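PDB 1J2Z: acyl-[acyl-carrier-protein]--UDP-N-acetylglucosamine O-acyltransferase from Helicobacter pylori, which transfers a (3R)-hydroxyacyl chain from acyl carrier protein to UDP-N-acetylglucosamine, the first step of lipid A biosynthesis. Local coordinates for the interface of chains A and B. Sequence-based numbering; all coordinates share one arbitrary frame. Chains: chain A/B, Acyl-[acyl-carrier-protein]--UDP-N-acetylglucosamine O-acyltransferase.

The three contacts follow one another along the interface between two subunits of the LpxA homotrimer, each subunit of which is a stack of left-handed beta-helix coils. The C-alpha centres of contacts 2 and 3 are about 12 Å apart, and both contacts use B:Val63 of strand 63-64. Contact 1 lies toward the C-terminal helices, about 16 Å from contact 2 and 27 Å from contact 3, measured between the same centres. Aromatic corners dominate contact 3, polar groups join them in contact 2, and a lysine reaches across in contact 1. Contact 2 also includes a substrate-binding glutamine, so assembly and the active site meet there.

Contact 1: the interface of chains A and B. Residues chain A 152, 170; chain B 136, 152, 154, 170-172, 186.
The long side chain of A:Lys170 carries this part of the trimer interface, lying across the backbone of the neighbouring subunit. The side-chain nitrogen NZ of A:Lys170 donates a hydrogen bond of 3.2 Å to the backbone carbonyl O of B:Leu152. The approach is nearly head-on, with a C=O...N angle of 179°, so the nitrogen lies almost on the C=O axis. The methylenes before it are packed as well: CE of A:Lys170 lies 3.5 Å from the backbone O of B:Ser171, and CD of A:Lys170 touches the CB methyl of B:Ala172 at 4.0 Å. The lysine chain runs extended through its middle and bends at the last bond (chi4 -66°), which swings NZ toward its acceptor. NZ of A:Lys170 lies 5.3 Å from NZ of B:Lys170; two like charges this near would be expected to disfavour each other, which the carbonyl oxygen of B:Leu152 may partly offset. Beside the lysine, A:Leu152 sets its CG anti to its own carbonyl carbon (chi1 -50°) and brings the CD1 branch to 4.1 Å from CB of B:Ala154. A:Leu152 and A:Lys170 both occupy corners with positive phi, 18 residues apart, and so project from successive turns of the left-handed beta-helix. B:Ala154 and B:Ala172 repeat at the same spacing and start strands 154-155 and 172-173. A water also bridges the subunits, between poorly ordered B:Asn186 and the backbone O of A:Lys170, which lies 2.7 Å from the water oxygen.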
loop_
_atom_site.group_PDB
_atom_site.type_symbol
_atom_site.label_atom_id
_atom_site.label_comp_id
_atom_site.label_asym_id
_atom_site.label_seq_id
_atom_site.Cartn_x
_atom_site.Cartn_y
_atom_site.Cartn_z
ATOM N N LEU A 152 7.150 1.913 0.184
ATOM C CA LEU A 152 6.085 2.900 0.328
ATOM C C LEU A 152 6.436 4.302 -0.167
ATOM O O LEU A 152 5.862 5.288 0.296
ATOM C CB LEU A 152 5.637 2.962 1.797
ATOM C CG LEU A 152 5.331 1.603 2.445
ATOM C CD1 LEU A 152 4.878 1.806 3.879
ATOM C CD2 LEU A 152 4.255 0.880 1.651
ATOM N N LYS A 170 9.159 5.623 2.278
ATOM C CA LYS A 170 8.153 6.617 2.646
ATOM C C LYS A 170 8.422 8.032 2.142
ATOM O O LYS A 170 7.961 9.004 2.735
ATOM C CB LYS A 170 7.964 6.645 4.167
ATOM C CG LYS A 170 7.031 5.563 4.687
ATOM C CD LYS A 170 6.795 5.712 6.177
ATOM C CE LYS A 170 5.622 4.859 6.635
ATOM N NZ LYS A 170 4.334 5.337 6.054
ATOM N N THR B 136 3.595 -3.031 6.973
ATOM C CA THR B 136 4.731 -3.683 6.348
ATOM C C THR B 136 5.818 -4.011 7.361
ATOM O O THR B 136 6.410 -3.117 7.967
ATOM C CB THR B 136 5.334 -2.785 5.247
ATOM O OG1 THR B 136 4.327 -2.491 4.268
ATOM C CG2 THR B 136 6.500 -3.484 4.567
ATOM N N LEU B 152 -0.873 1.241 7.247
ATOM C CA LEU B 152 0.213 1.849 6.487
ATOM C C LEU B 152 1.478 2.140 7.294
ATOM O O LEU B 152 2.251 3.031 6.939
ATOM C CB LEU B 152 -0.287 3.138 5.818
ATOM C CG LEU B 152 -1.604 3.003 5.038
ATOM C CD1 LEU B 152 -1.971 4.334 4.409
ATOM C CD2 LEU B 152 -1.464 1.935 3.964
ATOM N N ALA B 154 5.206 1.099 8.727
ATOM C CA ALA B 154 6.341 0.284 8.319
ATOM C C ALA B 154 7.242 0.070 9.527
ATOM O O ALA B 154 7.583 1.022 10.223
ATOM C CB ALA B 154 7.122 0.980 7.206
ATOM N N LYS B 170 0.500 4.958 9.790
ATOM C CA LYS B 170 1.467 5.765 9.048
ATOM C C LYS B 170 2.773 6.053 9.783
ATOM O O LYS B 170 3.436 7.051 9.509
ATOM C CB LYS B 170 0.829 7.086 8.605
ATOM C CG LYS B 170 0.005 6.970 7.333
ATOM C CD LYS B 170 -0.504 8.326 6.883
ATOM C CE LYS B 170 -1.033 8.269 5.458
ATOM N NZ LYS B 170 0.057 7.992 4.478
ATOM N N SER B 171 3.155 5.184 10.710
ATOM C CA SER B 171 4.402 5.389 11.434
ATOM C C SER B 171 5.521 4.608 10.760
ATOM O O SER B 171 5.273 3.709 9.953
ATOM C CB SER B 171 4.273 4.909 12.882
ATOM O OG SER B 171 3.220 5.564 13.557
ATOM N N ALA B 172 6.754 4.968 11.095
ATOM C CA ALA B 172 7.937 4.294 10.582
ATOM C C ALA B 172 8.750 4.040 11.846
ATOM O O ALA B 172 9.335 4.964 12.407
ATOM C CB ALA B 172 8.701 5.204 9.621
ATOM N N ASN B 186 6.656 9.542 12.081
ATOM C CA ASN B 186 7.442 8.980 10.991
ATOM C C ASN B 186 8.563 8.240 11.695
ATOM O O ASN B 186 8.537 7.016 11.773
ATOM C CB ASN B 186 8.001 10.076 10.085
ATOM C CG ASN B 186 8.214 9.591 8.662
ATOM O OD1 ASN B 186 8.989 8.667 8.417
ATOM N ND2 ASN B 186 7.515 10.211 7.717
HETATM O O HOH W 1 8.982 10.215 4.938
#

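Contact 2: the interface of chains A and B. Residues chain A 89-91, 114-116, 133; chain B 63, 66-67, 69, 91-93, 95, 117-118.
At the apolar centre, the ring of A:Phe91 leans over the backbone of its counterpart, with CZ 3.6 Å from CA of B:Phe91 and CB of that residue over one face toward the rim. B:Val63 meets CZ through its CG2 branch, and CB of B:Met93 lies in plane at the ring edge. B:Met93, bent at chi2 and chi3, crosses A:Glu90 at about a right angle and brings CE against the methyl of A:Ala115. Just outward, the A:Tyr116 hydroxyl OH donates to B:Phe91 O at 2.7 Å, in the carbonyl plane. At the rim, A:Arg89 grips B:Gln67 O end-on: NH2 at 2.8 Å in the carbonyl plane, NH1 from above it. Its NE and NH2 also hold A:Glu90 side-on, orienting OE1 to accept from B:Thr66 OG1 at 2.7 Å. The extended B:Gln69 passes CG over the guanidinium face and takes A:Asn133 ND2 on a lone pair of OE1 (2.8 Å). As modelled, its NE2 faces the equally donating A:Ala115 N, so the amide may be turned; A:Asn133 would then have to turn too, putting its nitrogen in place of OD1, now 3.1 Å from B:His118 ND1. B:Gln69 binds substrate; the neighbouring subunit thus probably helps position an active-site residue while the trimer is held together.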
loop_
_atom_site.group_PDB
_atom_site.type_symbol
_atom_site.label_atom_id
_atom_site.label_comp_id
_atom_site.label_asym_id
_atom_site.label_seq_id
_atom_site.Cartn_x
_atom_site.Cartn_y
_atom_site.Cartn_z
ATOM N N ARG A 89 7.729 -9.526 -7.804
ATOM C CA ARG A 89 6.949 -10.133 -6.738
ATOM C C ARG A 89 5.433 -9.989 -6.794
ATOM O O ARG A 89 4.874 -9.354 -7.689
ATOM C CB ARG A 89 7.473 -9.638 -5.386
ATOM C CG ARG A 89 8.937 -10.002 -5.139
ATOM C CD ARG A 89 9.176 -11.518 -5.235
ATOM N NE ARG A 89 8.336 -12.287 -4.315
ATOM C CZ ARG A 89 8.799 -13.149 -3.410
ATOM N NH1 ARG A 89 10.101 -13.357 -3.289
ATOM N NH2 ARG A 89 7.957 -13.827 -2.639
ATOM N N GLU A 90 4.789 -10.606 -5.808
ATOM C CA GLU A 90 3.336 -10.633 -5.671
ATOM C C GLU A 90 2.620 -9.281 -5.673
ATOM O O GLU A 90 3.077 -8.317 -5.063
ATOM C CB GLU A 90 2.958 -11.367 -4.381
ATOM C CG GLU A 90 3.403 -12.821 -4.300
ATOM C CD GLU A 90 4.846 -13.000 -3.852
ATOM O OE1 GLU A 90 5.204 -14.145 -3.519
ATOM O OE2 GLU A 90 5.624 -12.019 -3.831
ATOM N N PHE A 91 1.484 -9.236 -6.360
ATOM C CA PHE A 91 0.639 -8.044 -6.431
ATOM C C PHE A 91 1.194 -6.833 -7.170
ATOM O O PHE A 91 0.666 -5.726 -7.023
ATOM C CB PHE A 91 0.222 -7.624 -5.019
ATOM C CG PHE A 91 -0.251 -8.768 -4.168
ATOM C CD1 PHE A 91 0.423 -9.107 -2.997
ATOM C CD2 PHE A 91 -1.356 -9.519 -4.547
ATOM C CE1 PHE A 91 0.000 -10.182 -2.217
ATOM C CE2 PHE A 91 -1.788 -10.595 -3.774
ATOM C CZ PHE A 91 -1.108 -10.928 -2.605
ATOM N N MET A 114 9.687 -5.606 -5.541
ATOM C CA MET A 114 9.012 -6.300 -4.453
ATOM C C MET A 114 7.497 -6.202 -4.575
ATOM O O MET A 114 6.984 -5.573 -5.499
ATOM C CB MET A 114 9.495 -5.756 -3.105
ATOM C CG MET A 114 10.947 -6.137 -2.810
ATOM S SD MET A 114 11.554 -5.606 -1.200
ATOM C CE MET A 114 13.113 -4.902 -1.657
ATOM N N ALA A 115 6.787 -6.828 -3.642
ATOM C CA ALA A 115 5.328 -6.857 -3.673
ATOM C C ALA A 115 4.631 -5.503 -3.630
ATOM O O ALA A 115 5.139 -4.537 -3.060
ATOM C CB ALA A 115 4.805 -7.750 -2.545
ATOM N N TYR A 116 3.454 -5.458 -4.247
ATOM C CA TYR A 116 2.614 -4.269 -4.311
ATOM C C TYR A 116 3.234 -3.083 -5.054
ATOM O O TYR A 116 2.770 -1.952 -4.907
ATOM C CB TYR A 116 2.207 -3.817 -2.900
ATOM C CG TYR A 116 1.838 -4.945 -1.952
ATOM C CD1 TYR A 116 2.793 -5.496 -1.103
ATOM C CD2 TYR A 116 0.534 -5.446 -1.893
ATOM C CE1 TYR A 116 2.473 -6.511 -0.217
ATOM C CE2 TYR A 116 0.196 -6.473 -0.997
ATOM C CZ TYR A 116 1.181 -6.999 -0.163
ATOM O OH TYR A 116 0.899 -8.013 0.718
ATOM N N ASN A 133 8.709 -2.837 -1.243
ATOM C CA ASN A 133 7.262 -2.952 -1.081
ATOM C C ASN A 133 6.490 -1.657 -1.285
ATOM O O ASN A 133 6.849 -0.614 -0.734
ATOM C CB ASN A 133 6.897 -3.488 0.319
ATOM C CG ASN A 133 7.173 -4.977 0.482
ATOM O OD1 ASN A 133 6.364 -5.711 1.055
ATOM N ND2 ASN A 133 8.317 -5.423 -0.001
ATOM N N VAL B 63 -1.221 -14.620 -0.087
ATOM C CA VAL B 63 -0.130 -15.486 -0.509
ATOM C C VAL B 63 0.730 -15.806 0.699
ATOM O O VAL B 63 1.317 -14.908 1.306
ATOM C CB VAL B 63 0.740 -14.808 -1.588
ATOM C CG1 VAL B 63 1.917 -15.696 -1.958
ATOM C CG2 VAL B 63 -0.107 -14.526 -2.819
ATOM N N THR B 66 5.548 -18.260 -0.019
ATOM C CA THR B 66 6.468 -18.081 -1.136
ATOM C C THR B 66 7.794 -17.637 -0.530
ATOM O O THR B 66 7.830 -17.143 0.596
ATOM C CB THR B 66 5.979 -17.013 -2.152
ATOM O OG1 THR B 66 5.680 -15.793 -1.466
ATOM C CG2 THR B 66 4.745 -17.508 -2.893
ATOM N N GLN B 67 8.878 -17.810 -1.275
ATOM C CA GLN B 67 10.206 -17.460 -0.781
ATOM C C GLN B 67 10.388 -16.007 -0.362
ATOM O O GLN B 67 9.783 -15.096 -0.932
ATOM C CB GLN B 67 11.265 -17.829 -1.824
ATOM C CG GLN B 67 10.989 -17.295 -3.215
ATOM C CD GLN B 67 11.964 -17.837 -4.248
ATOM O OE1 GLN B 67 13.139 -17.470 -4.266
ATOM N NE2 GLN B 67 11.480 -18.723 -5.109
ATOM N N GLN B 69 11.741 -12.225 0.056
ATOM C CA GLN B 69 12.196 -11.294 -0.967
ATOM C C GLN B 69 13.686 -11.026 -0.801
ATOM O O GLN B 69 14.383 -10.710 -1.765
ATOM C CB GLN B 69 11.397 -9.992 -0.873
ATOM C CG GLN B 69 9.898 -10.219 -1.021
ATOM C CD GLN B 69 9.106 -8.931 -1.103
ATOM O OE1 GLN B 69 9.028 -8.167 -0.140
ATOM N NE2 GLN B 69 8.512 -8.686 -2.259
ATOM N N PHE B 91 -5.004 -10.145 -0.002
ATOM C CA PHE B 91 -3.720 -9.613 -0.459
ATOM C C PHE B 91 -2.563 -9.627 0.531
ATOM O O PHE B 91 -1.555 -8.947 0.311
ATOM C CB PHE B 91 -3.911 -8.191 -0.990
ATOM C CG PHE B 91 -5.094 -8.045 -1.905
ATOM C CD1 PHE B 91 -6.148 -7.199 -1.572
ATOM C CD2 PHE B 91 -5.164 -8.770 -3.088
ATOM C CE1 PHE B 91 -7.258 -7.079 -2.407
ATOM C CE2 PHE B 91 -6.268 -8.658 -3.931
ATOM C CZ PHE B 91 -7.319 -7.809 -3.590
ATOM N N CYS B 92 -2.693 -10.370 1.623
ATOM C CA CYS B 92 -1.584 -10.452 2.571
ATOM C C CYS B 92 -0.495 -11.303 1.939
ATOM O O CYS B 92 -0.778 -12.177 1.121
ATOM C CB CYS B 92 -2.020 -11.095 3.886
ATOM S SG CYS B 92 -2.902 -9.981 4.972
ATOM N N MET B 93 0.753 -11.042 2.309
ATOM C CA MET B 93 1.871 -11.799 1.762
ATOM C C MET B 93 2.798 -12.091 2.929
ATOM O O MET B 93 3.315 -11.173 3.562
ATOM C CB MET B 93 2.582 -10.970 0.693
ATOM C CG MET B 93 3.413 -11.779 -0.297
ATOM S SD MET B 93 5.069 -12.099 0.282
ATOM C CE MET B 93 5.946 -10.655 -0.353
ATOM N N ASN B 95 6.119 -14.529 4.190
ATOM C CA ASN B 95 7.208 -15.418 3.812
ATOM C C ASN B 95 7.766 -16.194 4.993
ATOM O O ASN B 95 7.622 -15.777 6.144
ATOM C CB ASN B 95 8.345 -14.606 3.186
ATOM C CG ASN B 95 7.884 -13.780 2.007
ATOM O OD1 ASN B 95 7.326 -14.309 1.045
ATOM N ND2 ASN B 95 8.114 -12.477 2.073
ATOM N N VAL B 117 -1.349 -6.652 4.173
ATOM C CA VAL B 117 -0.318 -6.745 5.207
ATOM C C VAL B 117 0.806 -7.683 4.761
ATOM O O VAL B 117 0.552 -8.784 4.283
ATOM C CB VAL B 117 -0.894 -7.280 6.548
ATOM C CG1 VAL B 117 0.244 -7.718 7.475
ATOM C CG2 VAL B 117 -1.726 -6.200 7.231
ATOM N N HIS B 118 2.050 -7.237 4.895
ATOM C CA HIS B 118 3.176 -8.091 4.532
ATOM C C HIS B 118 4.022 -8.426 5.753
ATOM O O HIS B 118 4.440 -7.536 6.491
ATOM C CB HIS B 118 4.082 -7.434 3.489
ATOM C CG HIS B 118 5.356 -8.191 3.254
ATOM N ND1 HIS B 118 6.601 -7.643 3.473
ATOM C CD2 HIS B 118 5.572 -9.471 2.871
ATOM C CE1 HIS B 118 7.530 -8.553 3.237
ATOM N NE2 HIS B 118 6.931 -9.671 2.871
#

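Contact 3: the interface of chains A and B. Residues chain A 24-25, 42-43, 60-61; chain B 25-27, 43, 45, 47, 61-63.
Two left-handed beta-helices pack side by side here, corner residues meeting corner residues and the strand starts beside them, in an aromatic and apolar seam that helps hold the LpxA homotrimer together. Two pairs of equivalent phenylalanines repeat the same motif. A:Phe25 and B:Phe25 meet edge to face, their planes 72° apart, the CD2 edge of B:Phe25 standing over one face of A:Phe25 toward the rim, 3.6 Å from CE2 of A:Phe25. A:Phe61 receives CD2 of B:Phe61 in the same way, at 69° between planes, while CB of A:Pro60 lies over the rim of the opposite face. CZ of A:Phe61, the ring tip, comes to 3.5 Å from OG1 of B:Thr45. B:Val63 adds its CG2 branch close against CD1 of A:Phe61, at 3.3 Å, a tight fit. Between the aromatic pairs lies a polar link. A:Asn42 holds CG in the crowded position between its backbone N and carbonyl carbon (chi1 67°), pointing tip to tip at B:Thr45. OD1 of A:Asn42 accepts a 3.0 Å hydrogen bond from OG1 of B:Thr45 on one lone pair; A:Asn43 ND2, 2.7 Å from A:Asn42 OD1, also bonds along a lone-pair direction and helps fix the amide's rotation. B:Val27 closes the group, its CG2 facing both asparagine tips. Positions 25, 43 and 61 share positive phi and lie 18 residues apart, marking matching corners of successive helical coils, and strands 27-28, 45-46 and 63-64 begin two residues later.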
loop_
_atom_site.group_PDB
_atom_site.type_symbol
_atom_site.label_atom_id
_atom_site.label_comp_id
_atom_site.label_asym_id
_atom_site.label_seq_id
_atom_site.Cartn_x
_atom_site.Cartn_y
_atom_site.Cartn_z
ATOM N N GLU A 24 -0.134 -22.735 -12.209
ATOM C CA GLU A 24 -1.580 -22.941 -12.279
ATOM C C GLU A 24 -2.372 -21.645 -12.452
ATOM O O GLU A 24 -2.045 -20.617 -11.866
ATOM C CB GLU A 24 -2.079 -23.631 -11.002
ATOM C CG GLU A 24 -1.309 -24.874 -10.602
ATOM C CD GLU A 24 -1.690 -26.088 -11.414
ATOM O OE1 GLU A 24 -1.046 -27.138 -11.229
ATOM O OE2 GLU A 24 -2.635 -25.998 -12.231
ATOM N N PHE A 25 -3.423 -21.717 -13.260
ATOM C CA PHE A 25 -4.322 -20.593 -13.493
ATOM C C PHE A 25 -3.743 -19.296 -14.057
ATOM O O PHE A 25 -4.342 -18.238 -13.887
ATOM C CB PHE A 25 -5.081 -20.275 -12.195
ATOM C CG PHE A 25 -5.744 -21.478 -11.571
ATOM C CD1 PHE A 25 -5.457 -21.843 -10.259
ATOM C CD2 PHE A 25 -6.630 -22.262 -12.306
ATOM C CE1 PHE A 25 -6.039 -22.975 -9.679
ATOM C CE2 PHE A 25 -7.222 -23.398 -11.742
ATOM C CZ PHE A 25 -6.925 -23.755 -10.425
ATOM N N ASN A 42 1.935 -19.494 -10.074
ATOM C CA ASN A 42 0.505 -19.610 -10.309
ATOM C C ASN A 42 -0.154 -18.233 -10.341
ATOM O O ASN A 42 0.334 -17.284 -9.731
ATOM C CB ASN A 42 -0.143 -20.441 -9.198
ATOM C CG ASN A 42 -0.102 -19.738 -7.848
ATOM O OD1 ASN A 42 -1.064 -19.075 -7.442
ATOM N ND2 ASN A 42 1.020 -19.867 -7.154
ATOM N N ASN A 43 -1.252 -18.134 -11.080
ATOM C CA ASN A 43 -2.041 -16.910 -11.140
ATOM C C ASN A 43 -1.378 -15.603 -11.569
ATOM O O ASN A 43 -1.620 -14.554 -10.965
ATOM C CB ASN A 43 -2.720 -16.701 -9.786
ATOM C CG ASN A 43 -3.769 -17.757 -9.492
ATOM O OD1 ASN A 43 -4.866 -17.730 -10.051
ATOM N ND2 ASN A 43 -3.434 -18.698 -8.625
ATOM N N PRO A 60 2.999 -14.990 -7.824
ATOM C CA PRO A 60 1.532 -14.977 -7.796
ATOM C C PRO A 60 0.805 -13.646 -7.716
ATOM O O PRO A 60 1.195 -12.740 -6.987
ATOM C CB PRO A 60 1.200 -15.871 -6.598
ATOM C CG PRO A 60 2.336 -16.843 -6.580
ATOM C CD PRO A 60 3.523 -15.941 -6.824
ATOM N N PHE A 61 -0.274 -13.558 -8.486
ATOM C CA PHE A 61 -1.143 -12.396 -8.514
ATOM C C PHE A 61 -0.548 -11.093 -9.022
ATOM O O PHE A 61 -1.049 -10.013 -8.706
ATOM C CB PHE A 61 -1.752 -12.200 -7.125
ATOM C CG PHE A 61 -2.444 -13.436 -6.593
ATOM C CD1 PHE A 61 -2.267 -13.838 -5.273
ATOM C CD2 PHE A 61 -3.265 -14.200 -7.420
ATOM C CE1 PHE A 61 -2.899 -14.985 -4.782
ATOM C CE2 PHE A 61 -3.903 -15.349 -6.941
ATOM C CZ PHE A 61 -3.718 -15.742 -5.622
ATOM N N PHE B 25 -10.302 -22.501 -6.837
ATOM C CA PHE B 25 -8.978 -22.145 -7.335
ATOM C C PHE B 25 -7.842 -21.963 -6.330
ATOM O O PHE B 25 -6.862 -21.289 -6.635
ATOM C CB PHE B 25 -9.087 -20.877 -8.197
ATOM C CG PHE B 25 -10.148 -20.960 -9.267
ATOM C CD1 PHE B 25 -11.163 -20.011 -9.331
ATOM C CD2 PHE B 25 -10.147 -22.005 -10.188
ATOM C CE1 PHE B 25 -12.171 -20.096 -10.297
ATOM C CE2 PHE B 25 -11.148 -22.106 -11.161
ATOM C CZ PHE B 25 -12.164 -21.147 -11.215
ATOM N N CYS B 26 -7.945 -22.534 -5.135
ATOM C CA CYS B 26 -6.833 -22.388 -4.200
ATOM C C CYS B 26 -5.664 -23.190 -4.758
ATOM O O CYS B 26 -5.870 -24.164 -5.481
ATOM C CB CYS B 26 -7.195 -22.918 -2.809
ATOM S SG CYS B 26 -8.183 -21.790 -1.791
ATOM N N VAL B 27 -4.442 -22.769 -4.446
ATOM C CA VAL B 27 -3.244 -23.478 -4.894
ATOM C C VAL B 27 -2.477 -23.855 -3.633
ATOM O O VAL B 27 -2.004 -22.985 -2.897
ATOM C CB VAL B 27 -2.357 -22.600 -5.797
ATOM C CG1 VAL B 27 -1.111 -23.383 -6.228
ATOM C CG2 VAL B 27 -3.148 -22.166 -7.023
ATOM N N ASN B 43 -9.126 -18.771 -4.191
ATOM C CA ASN B 43 -7.839 -18.213 -4.588
ATOM C C ASN B 43 -6.786 -17.909 -3.525
ATOM O O ASN B 43 -6.138 -16.859 -3.574
ATOM C CB ASN B 43 -8.089 -16.950 -5.415
ATOM C CG ASN B 43 -8.746 -17.250 -6.750
ATOM O OD1 ASN B 43 -8.098 -17.734 -7.678
ATOM N ND2 ASN B 43 -10.037 -16.976 -6.847
ATOM N N THR B 45 -3.176 -18.828 -1.977
ATOM C CA THR B 45 -1.978 -19.536 -2.408
ATOM C C THR B 45 -1.122 -19.896 -1.199
ATOM O O THR B 45 -0.685 -19.019 -0.458
ATOM C CB THR B 45 -1.120 -18.692 -3.367
ATOM O OG1 THR B 45 -1.847 -18.449 -4.576
ATOM C CG2 THR B 45 0.180 -19.419 -3.698
ATOM N N GLN B 47 2.303 -21.994 -0.288
ATOM C CA GLN B 47 3.499 -22.664 -0.790
ATOM C C GLN B 47 4.495 -22.910 0.348
ATOM O O GLN B 47 4.252 -22.540 1.495
ATOM C CB GLN B 47 4.182 -21.796 -1.855
ATOM C CG GLN B 47 3.311 -21.391 -3.044
ATOM C CD GLN B 47 3.043 -22.535 -4.009
ATOM O OE1 GLN B 47 2.160 -23.362 -3.788
ATOM N NE2 GLN B 47 3.818 -22.591 -5.084
ATOM N N PHE B 61 -6.945 -14.197 -2.472
ATOM C CA PHE B 61 -5.697 -13.644 -2.968
ATOM C C PHE B 61 -4.587 -13.412 -1.956
ATOM O O PHE B 61 -3.691 -12.599 -2.188
ATOM C CB PHE B 61 -5.998 -12.358 -3.737
ATOM C CG PHE B 61 -7.032 -12.539 -4.827
ATOM C CD1 PHE B 61 -8.046 -11.603 -5.007
ATOM C CD2 PHE B 61 -6.994 -13.651 -5.665
ATOM C CE1 PHE B 61 -9.008 -11.772 -6.009
ATOM C CE2 PHE B 61 -7.950 -13.832 -6.670
ATOM C CZ PHE B 61 -8.958 -12.893 -6.840
ATOM N N ALA B 62 -4.640 -14.113 -0.828
ATOM C CA ALA B 62 -3.568 -13.991 0.150
ATOM C C ALA B 62 -2.481 -14.948 -0.342
ATOM O O ALA B 62 -2.786 -15.969 -0.961
ATOM C CB ALA B 62 -4.049 -14.416 1.528
ATOM N N VAL B 63 -1.221 -14.620 -0.087
ATOM C CA VAL B 63 -0.130 -15.486 -0.509
ATOM C C VAL B 63 0.730 -15.806 0.699
ATOM O O VAL B 63 1.317 -14.908 1.306
ATOM C CB VAL B 63 0.740 -14.808 -1.588
ATOM C CG1 VAL B 63 1.917 -15.696 -1.958
ATOM C CG2 VAL B 63 -0.107 -14.526 -2.819
#